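Putative C39-like peptidase (Bacillus anthracis, PDB 3ERV) is of unknown function but, as a C39-like member of the papain-type peptidase clan, may be a membrane-anchored cysteine peptidase. Local coordinates at residues Ala141-Val146 / Tyr223-Lys228. Sequence-based numbering, arbitrary orientation.
Sequences AGQPVV and YVKRSK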
ATOM      1  N   ALA A 141     -12.767 -11.067  -8.529  1.00 54.14           N
ATOM      2  CA  ALA A 141     -14.134 -10.692  -8.138  1.00 53.70           C
ATOM      3  C   ALA A 141     -14.428  -9.203  -8.417  1.00 52.98           C
ATOM      4  O   ALA A 141     -15.560  -8.742  -8.270  1.00 54.07           O
ATOM      5  CB  ALA A 141     -14.410 -11.041  -6.687  1.00 53.14           C
ATOM      6  N   GLY A 142     -13.425  -8.450  -8.842  1.00 51.88           N
ATOM      7  CA  GLY A 142     -13.666  -7.069  -9.248  1.00 50.49           C
ATOM      8  C   GLY A 142     -13.195  -6.022  -8.252  1.00 50.32           C
ATOM      9  O   GLY A 142     -13.457  -4.815  -8.422  1.00 50.12           O
ATOM     10  N   GLN A 143     -12.527  -6.466  -7.190  1.00 49.43           N
ATOM     11  CA  GLN A 143     -12.016  -5.538  -6.155  1.00 48.80           C
ATOM     12  C   GLN A 143     -10.478  -5.486  -6.151  1.00 47.37           C
ATOM     13  O   GLN A 143      -9.818  -6.468  -5.783  1.00 47.72           O
ATOM     14  CB  GLN A 143     -12.532  -5.879  -4.741  1.00 48.46           C
ATOM     15  CG  GLN A 143     -14.029  -5.609  -4.536  1.00 50.97           C
ATOM     16  CD  GLN A 143     -14.838  -6.525  -5.393  1.00 56.41           C
ATOM     17  OE1 GLN A 143     -14.692  -7.760  -5.314  1.00 58.99           O
ATOM     18  NE2 GLN A 143     -15.661  -5.949  -6.262  1.00 57.20           N
ATOM     19  N   PRO A 144      -9.917  -4.339  -6.543  1.00 46.37           N
ATOM     20  CA  PRO A 144      -8.448  -4.176  -6.546  1.00 45.86           C
ATOM     21  C   PRO A 144      -7.905  -4.128  -5.103  1.00 46.10           C
ATOM     22  O   PRO A 144      -8.678  -3.947  -4.132  1.00 45.84           O
ATOM     23  CB  PRO A 144      -8.241  -2.822  -7.248  1.00 44.43           C
ATOM     24  CG  PRO A 144      -9.483  -2.006  -6.903  1.00 46.46           C
ATOM     25  CD  PRO A 144     -10.633  -3.057  -6.762  1.00 45.76           C
ATOM     26  N   VAL A 145      -6.600  -4.301  -4.952  1.00 44.71           N
ATOM     27  CA  VAL A 145      -6.028  -4.504  -3.626  1.00 44.62           C
ATOM     28  C   VAL A 145      -4.828  -3.554  -3.435  1.00 44.54           C
ATOM     29  O   VAL A 145      -3.930  -3.526  -4.262  1.00 43.28           O
ATOM     30  CB  VAL A 145      -5.569  -5.996  -3.477  1.00 44.77           C
ATOM     31  CG1 VAL A 145      -5.012  -6.313  -2.042  1.00 41.86           C
ATOM     32  CG2 VAL A 145      -6.705  -6.929  -3.904  1.00 44.12           C
ATOM     33  N   VAL A 146      -4.826  -2.784  -2.353  1.00 44.07           N
ATOM     34  CA  VAL A 146      -3.698  -1.961  -2.029  1.00 44.34           C
ATOM     35  C   VAL A 146      -2.635  -2.837  -1.341  1.00 45.76           C
ATOM     36  O   VAL A 146      -2.941  -3.568  -0.384  1.00 45.66           O
ATOM     37  CB  VAL A 146      -4.115  -0.816  -1.111  1.00 44.33           C
ATOM     38  CG1 VAL A 146      -2.866  -0.007  -0.602  1.00 43.61           C
ATOM     39  CG2 VAL A 146      -5.157   0.062  -1.810  1.00 41.90           C
ATOM     40  N   TYR A 223     -11.608  -4.228  -0.276  1.00 47.27           N
ATOM     41  CA  TYR A 223     -12.951  -4.109   0.250  1.00 48.67           C
ATOM     42  C   TYR A 223     -13.809  -5.192  -0.426  1.00 50.56           C
ATOM     43  O   TYR A 223     -13.381  -5.838  -1.395  1.00 50.07           O
ATOM     44  CB  TYR A 223     -13.517  -2.688  -0.010  1.00 47.04           C
ATOM     45  CG  TYR A 223     -13.603  -2.385  -1.514  1.00 48.07           C
ATOM     46  CD1 TYR A 223     -14.803  -2.538  -2.221  1.00 46.10           C
ATOM     47  CD2 TYR A 223     -12.457  -2.013  -2.238  1.00 47.39           C
ATOM     48  CE1 TYR A 223     -14.861  -2.294  -3.605  1.00 46.46           C
ATOM     49  CE2 TYR A 223     -12.500  -1.760  -3.604  1.00 48.18           C
ATOM     50  CZ  TYR A 223     -13.699  -1.897  -4.291  1.00 47.91           C
ATOM     51  OH  TYR A 223     -13.738  -1.646  -5.675  1.00 48.43           O
ATOM     52  N   VAL A 224     -15.029  -5.385   0.070  1.00 52.71           N
ATOM     53  CA  VAL A 224     -15.935  -6.329  -0.569  1.00 55.51           C
ATOM     54  C   VAL A 224     -17.176  -5.631  -1.166  1.00 57.95           C
ATOM     55  O   VAL A 224     -17.609  -4.558  -0.694  1.00 58.17           O
ATOM     56  CB  VAL A 224     -16.313  -7.488   0.400  1.00 55.41           C
ATOM     57  CG1 VAL A 224     -15.063  -8.310   0.735  1.00 54.27           C
ATOM     58  CG2 VAL A 224     -16.954  -6.940   1.675  1.00 54.07           C
ATOM     59  N   LYS A 225     -17.737  -6.228  -2.211  1.00 60.88           N
ATOM     60  CA  LYS A 225     -18.917  -5.655  -2.900  1.00 64.05           C
ATOM     61  C   LYS A 225     -20.084  -5.268  -1.994  1.00 65.57           C
ATOM     62  O   LYS A 225     -20.658  -4.177  -2.137  1.00 65.93           O
ATOM     63  CB  LYS A 225     -19.433  -6.618  -3.952  1.00 64.08           C
ATOM     64  CG  LYS A 225     -19.020  -6.270  -5.341  1.00 65.44           C
ATOM     65  CD  LYS A 225     -19.629  -7.279  -6.308  1.00 67.12           C
ATOM     66  CE  LYS A 225     -19.010  -7.169  -7.701  1.00 69.13           C
ATOM     67  NZ  LYS A 225     -17.518  -7.330  -7.712  1.00 69.91           N
ATOM     68  N   ARG A 226     -20.447  -6.153  -1.062  1.00 67.91           N
ATOM     69  CA  ARG A 226     -21.636  -5.919  -0.234  1.00 69.54           C
ATOM     70  C   ARG A 226     -21.347  -5.829   1.257  1.00 70.83           C
ATOM     71  O   ARG A 226     -20.465  -6.521   1.755  1.00 70.82           O
ATOM     72  CB  ARG A 226     -22.663  -7.024  -0.473  1.00 70.11           C
ATOM     73  N   SER A 227     -22.137  -5.005   1.958  1.00 72.67           N
ATOM     74  CA  SER A 227     -21.956  -4.712   3.398  1.00 74.21           C
ATOM     75  C   SER A 227     -21.955  -5.947   4.287  1.00 75.57           C
ATOM     76  O   SER A 227     -22.744  -6.876   4.069  1.00 76.29           O
ATOM     77  CB  SER A 227     -23.010  -3.715   3.904  1.00 73.81           C
ATOM     78  N   LYS A 228     -21.092  -5.936   5.308  1.00 76.54           N
ATOM     79  CA  LYS A 228     -20.799  -7.137   6.106  1.00 77.53           C
ATOM     80  C   LYS A 228     -21.455  -7.167   7.500  1.00 78.13           C
ATOM     81  O   LYS A 228     -22.658  -6.922   7.649  1.00 78.44           O
ATOM     82  CB  LYS A 228     -19.277  -7.344   6.225  1.00 77.70           C
TER
HETATM   83  O   HOH W   1     -16.121  -3.124  -7.042  1.00 62.79           O
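Q143 lays its CG methylene over one face of the Y223 ring, a CH-pi contact in which CG lies 3.8 Å from the ring centroid and 23° off the normal, displaced toward the CE1 rim. A chi1 of -70°, anti to its own carbonyl carbon, puts CG there. The two side chains cross at about a right angle. P144 adds apolar packing from an oblique direction, its CD 3.9 Å from Y223 CE2; the same CD also passes 3.6 Å from Y223 OH.

K225 supplies a polar link: its NZ donates to A141 O at 2.5 Å, a very short bond whose exact length is doubtful. A bend at chi4 (57°) turns NZ aside at the end of an otherwise extended chain. A water joins the segments as well, 3.1 Å from Y223 OH and bonded weakly to G142 O. G142, at positive phi, closes helix 132-140 in a Schellman motif, so lysine and water both meet the turn that ends this helix.

From there the chain enters strand 145-150, which pairs antiparallel with strand 220-223. The contact joins the helix-to-strand turn to the C-terminal tail leaving that neighbouring strand, while Y61 of helix 50-61 packs on both P144 and Y223.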